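PDB 6OX6: Tas1 from Pseudomonas aeruginosa, which acts as a type VI secretion toxin that pyrophosphorylates adenosine nucleotides to (p)ppApp, draining ADP and ATP from competitor cells. Local coordinates for residues Y345-S350 and E361-N365; I263-A267 and A308-I312. All coordinates share one frame; numbering follows the deposited sequence.

Overall arrangement
From the N terminus, helix 256-273 comes first, and contact 2 sets its residues 263-267 against strand 308-312. This closes a loop of 40 residues that holds strand 277-280 and helix 286-296. Helix 319-328 and strand 332-336 follow before contact 1 closes the hairpin between 345-350 and 361-365, with ten residues between. The two closures are in series, neither enclosing nor crossing the other. They meet in space, centres about 11 Å apart, because strands 308-313 and 359-365 are parallel neighbours, joined by probable hydrogen bonds of Q363 O with I312 N and E361 O with N310 N. Contact 1 pairs two strands of the sheet, while contact 2 fastens a helix to it.

Contact 1. Residues Y345-S350 and E361-N365; sequences YSGVNS and EIQVN. With ACT (acetate ion), chain I; ACT (acetate ion), chain E.
The N365 side chain meets Y345 at its hydroxyl end, coming from the opposite direction, and its ND2 also reaches the S346 carbonyl. The second bond is the better formed: ND2 donates to S346 O at 2.9 Å, within the plane of that carbonyl and onto a lone pair, with an N-H...O angle of 151°. Toward Y345 OH, 2.6 Å from ND2, the bond is weak, and the amide and ring planes stand 66° apart. Two bonds of unequal quality therefore share one amide nitrogen. The other end of the amide, OD1, accepts a bond from a water that also meets S346 OG, and that hydroxyl is tied further to R434. Beyond this cluster the strands run antiparallel, axes 4.7 Å apart. V348 and V364 form a hydrogen-bonded pair, with N-to-O distances of 2.9 Å in both directions, and their side chains stand abreast, CB atoms 3.9 Å apart. Further along, S350 OG, set by chi1 between its backbone N and carbonyl carbon, gives a bond of 2.8 Å to I362 O. N349 and Q363 occupy the other face. There, N349 OD1 rests against CG of Q363 at 3.5 Å, the two amide planes 47° apart. N349 ND2 bonds the chain E acetate weakly and Q363 NE2 the chain I acetate, also weakly, though Q363 NE2 lies 2.9 Å from OXT of the chain E acetate. R60 and F20 of the Pa14_01140 chain pack on Y345 and N349, respectively. Antiparallel geometry and a short connection make this a beta hairpin, whose V348, S350, I362 and V364 face packs on helix 319-328 and whose N349 and Q363 face carries the amides and the acetates.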
# COMPACT_ATOMS: atom_id res chain seq x y z
N TYR A 345 7.43 -4.43 7.63
CA TYR A 345 7.26 -2.99 7.62
C TYR A 345 6.20 -2.59 8.65
O TYR A 345 5.38 -3.40 9.08
CB TYR A 345 6.87 -2.54 6.20
CG TYR A 345 6.69 -1.04 6.01
CD1 TYR A 345 5.46 -0.52 5.63
CD2 TYR A 345 7.74 -0.16 6.22
CE1 TYR A 345 5.27 0.86 5.46
CE2 TYR A 345 7.58 1.21 6.04
CZ TYR A 345 6.34 1.70 5.66
OH TYR A 345 6.14 3.04 5.49
N SER A 346 6.28 -1.33 9.11
CA SER A 346 5.22 -0.78 9.96
C SER A 346 4.91 0.65 9.53
O SER A 346 5.77 1.35 8.99
CB SER A 346 5.59 -0.81 11.46
OG SER A 346 6.87 -0.24 11.69
N GLY A 347 3.67 1.06 9.75
CA GLY A 347 3.20 2.34 9.26
C GLY A 347 1.69 2.33 9.15
O GLY A 347 1.03 1.34 9.46
N VAL A 348 1.15 3.45 8.68
CA VAL A 348 -0.29 3.61 8.53
C VAL A 348 -0.58 4.02 7.11
O VAL A 348 0.13 4.86 6.54
CB VAL A 348 -0.87 4.67 9.50
CG1 VAL A 348 -2.36 4.95 9.19
CG2 VAL A 348 -0.67 4.22 10.90
N ASN A 349 -1.63 3.44 6.54
CA ASN A 349 -2.17 3.89 5.27
C ASN A 349 -3.67 4.09 5.43
O ASN A 349 -4.34 3.34 6.14
CB ASN A 349 -1.85 2.89 4.13
CG ASN A 349 -2.05 3.49 2.75
OD1 ASN A 349 -2.40 4.67 2.61
ND2 ASN A 349 -1.80 2.69 1.72
N SER A 350 -4.19 5.11 4.78
CA SER A 350 -5.61 5.36 4.89
C SER A 350 -6.11 5.87 3.56
O SER A 350 -5.37 6.47 2.78
CB SER A 350 -5.92 6.36 6.00
OG SER A 350 -5.50 7.66 5.62
N GLU A 361 -5.46 9.39 -0.65
CA GLU A 361 -4.59 8.53 0.16
C GLU A 361 -3.78 9.38 1.14
O GLU A 361 -3.10 10.31 0.72
CB GLU A 361 -3.62 7.73 -0.71
CG GLU A 361 -2.50 7.06 0.10
CD GLU A 361 -1.43 6.37 -0.75
OE1 GLU A 361 -0.40 7.02 -1.12
OE2 GLU A 361 -1.60 5.16 -1.05
N ILE A 362 -3.83 9.05 2.42
CA ILE A 362 -2.98 9.70 3.41
C ILE A 362 -2.19 8.64 4.18
O ILE A 362 -2.78 7.85 4.93
CB ILE A 362 -3.76 10.58 4.38
CG1 ILE A 362 -4.50 11.68 3.64
CG2 ILE A 362 -2.80 11.19 5.36
CD1 ILE A 362 -5.46 12.48 4.54
N GLN A 363 -0.87 8.65 4.03
CA GLN A 363 -0.01 7.73 4.76
C GLN A 363 0.59 8.43 5.97
O GLN A 363 0.79 9.64 5.96
CB GLN A 363 1.12 7.22 3.88
CG GLN A 363 0.67 6.38 2.73
CD GLN A 363 1.85 5.87 1.97
OE1 GLN A 363 2.43 6.57 1.14
NE2 GLN A 363 2.27 4.67 2.29
N VAL A 364 0.90 7.65 6.99
CA VAL A 364 1.49 8.18 8.21
C VAL A 364 2.61 7.24 8.64
O VAL A 364 2.45 6.02 8.61
CB VAL A 364 0.47 8.32 9.36
CG1 VAL A 364 1.03 9.23 10.41
CG2 VAL A 364 -0.90 8.84 8.86
N ASN A 365 3.72 7.82 9.07
CA ASN A 365 4.83 7.02 9.58
C ASN A 365 5.76 7.94 10.35
O ASN A 365 5.63 9.16 10.30
CB ASN A 365 5.59 6.31 8.46
CG ASN A 365 5.95 4.88 8.83
OD1 ASN A 365 6.21 4.58 10.00
ND2 ASN A 365 5.94 3.98 7.86
C ACT I . 5.97 5.58 3.12
O ACT I . 5.62 4.64 2.34
OXT ACT I . 6.91 6.42 2.97
CH3 ACT I . 5.12 5.71 4.45
C ACT E . 1.92 0.68 2.13
O ACT E . 0.69 0.50 1.80
OXT ACT E . 2.52 1.76 2.43
CH3 ACT E . 2.80 -0.60 2.16
O HOH W 1 5.81 2.46 12.02

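Contact 2. Residues I263-A267 and A308-I312; sequences IDAVA and ARNTI
Helix-on-sheet packing, the layering of an alpha/beta fold, brings I263, D264 and A267 of helix 256-273 against A308, N310 and I312 of strand 308-313. The short helical and strand axes are nearly parallel, 11° apart, and approach to 8.8 Å. N310 provides the polar link. Its chi1 of 55° places CG between the backbone N and the carbonyl carbon, and the amide passes alongside D264 in the opposite direction. ND2 donates to D264 OD1 at 2.6 Å with an N-H...O angle of 155°; the bond uses the anti lone pair of OD1, which lies close to the N310 amide plane. A second, weak bond runs from the same nitrogen to I263 O at 3.4 Å; that carbonyl already receives the helical bond from A267 N, so it is shared between helix and strand. D264 OD2 forms a salt bridge to K260, one turn earlier, so the carboxylate is held at both oxygens, which would favour its ionised form. The other end of the N310 amide is different: OD1 is buried without a polar partner and lies 3.5 Å from A267 CB. Apolar contacts flank this link. At one end, the I263 CD1 methyl presses over the strand backbone, 3.5 Å from A308 C, and also touches the A308 CB methyl at 3.7 Å. At the other end, I312 extends CD1 to A267 CA, at 3.8 Å. I362 also touches I263, N310 and I312, while V278 meets A267 and I312. The helix segment therefore rests on three adjoining strands, through V278 of antiparallel 277-280 and I362 of parallel 359-365 on the two flanks of 308-313.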
# COMPACT_ATOMS: atom_id res chain seq x y z
N ILE A 263 -7.56 16.48 0.88
CA ILE A 263 -6.74 15.65 1.77
C ILE A 263 -5.54 16.44 2.29
O ILE A 263 -5.09 16.21 3.42
CB ILE A 263 -6.31 14.33 1.10
CG1 ILE A 263 -5.51 14.55 -0.19
CG2 ILE A 263 -7.54 13.39 0.88
CD1 ILE A 263 -4.87 13.23 -0.71
N ASP A 264 -5.01 17.38 1.49
CA ASP A 264 -3.90 18.21 1.98
C ASP A 264 -4.33 19.12 3.12
O ASP A 264 -3.54 19.37 4.04
CB ASP A 264 -3.30 19.04 0.85
CG ASP A 264 -2.37 18.24 -0.05
OD1 ASP A 264 -2.13 17.03 0.21
OD2 ASP A 264 -1.85 18.84 -1.03
N ALA A 265 -5.57 19.62 3.09
CA ALA A 265 -6.03 20.46 4.19
C ALA A 265 -6.12 19.65 5.49
O ALA A 265 -5.61 20.08 6.54
CB ALA A 265 -7.38 21.09 3.84
N VAL A 266 -6.73 18.46 5.44
CA VAL A 266 -6.84 17.66 6.66
C VAL A 266 -5.46 17.15 7.10
O VAL A 266 -5.16 17.09 8.29
CB VAL A 266 -7.86 16.52 6.47
CG1 VAL A 266 -7.60 15.80 5.18
CG2 VAL A 266 -7.78 15.51 7.62
N ALA A 267 -4.62 16.77 6.14
CA ALA A 267 -3.27 16.34 6.50
C ALA A 267 -2.53 17.42 7.28
O ALA A 267 -1.97 17.15 8.35
CB ALA A 267 -2.49 15.93 5.25
N ALA A 308 -4.72 11.45 -5.73
CA ALA A 308 -4.26 12.44 -4.77
C ALA A 308 -3.69 11.70 -3.57
O ALA A 308 -4.28 10.72 -3.09
CB ALA A 308 -5.42 13.34 -4.32
N ARG A 309 -2.55 12.17 -3.07
CA ARG A 309 -1.94 11.46 -1.96
C ARG A 309 -1.00 12.39 -1.21
O ARG A 309 -0.47 13.34 -1.77
CB ARG A 309 -1.20 10.22 -2.44
CG ARG A 309 -0.05 10.51 -3.36
CD ARG A 309 0.81 9.26 -3.50
NE ARG A 309 2.05 9.56 -4.20
CZ ARG A 309 3.12 10.10 -3.63
NH1 ARG A 309 3.12 10.38 -2.33
NH2 ARG A 309 4.20 10.36 -4.36
N ASN A 310 -0.79 12.09 0.07
CA ASN A 310 0.28 12.75 0.80
C ASN A 310 0.73 11.84 1.94
O ASN A 310 0.23 10.73 2.13
CB ASN A 310 -0.12 14.14 1.30
CG ASN A 310 -1.37 14.12 2.14
OD1 ASN A 310 -1.46 13.37 3.12
ND2 ASN A 310 -2.32 15.01 1.81
N THR A 311 1.73 12.31 2.67
CA THR A 311 2.31 11.58 3.78
C THR A 311 2.36 12.50 4.99
O THR A 311 2.79 13.65 4.88
CB THR A 311 3.75 11.07 3.45
OG1 THR A 311 3.74 10.31 2.23
CG2 THR A 311 4.29 10.19 4.56
N ILE A 312 1.95 11.98 6.14
CA ILE A 312 2.11 12.69 7.40
C ILE A 312 3.26 12.06 8.17
O ILE A 312 3.28 10.85 8.42
CB ILE A 312 0.81 12.66 8.22
CG1 ILE A 312 -0.32 13.32 7.43
CG2 ILE A 312 1.03 13.33 9.55
CD1 ILE A 312 -1.69 13.23 8.10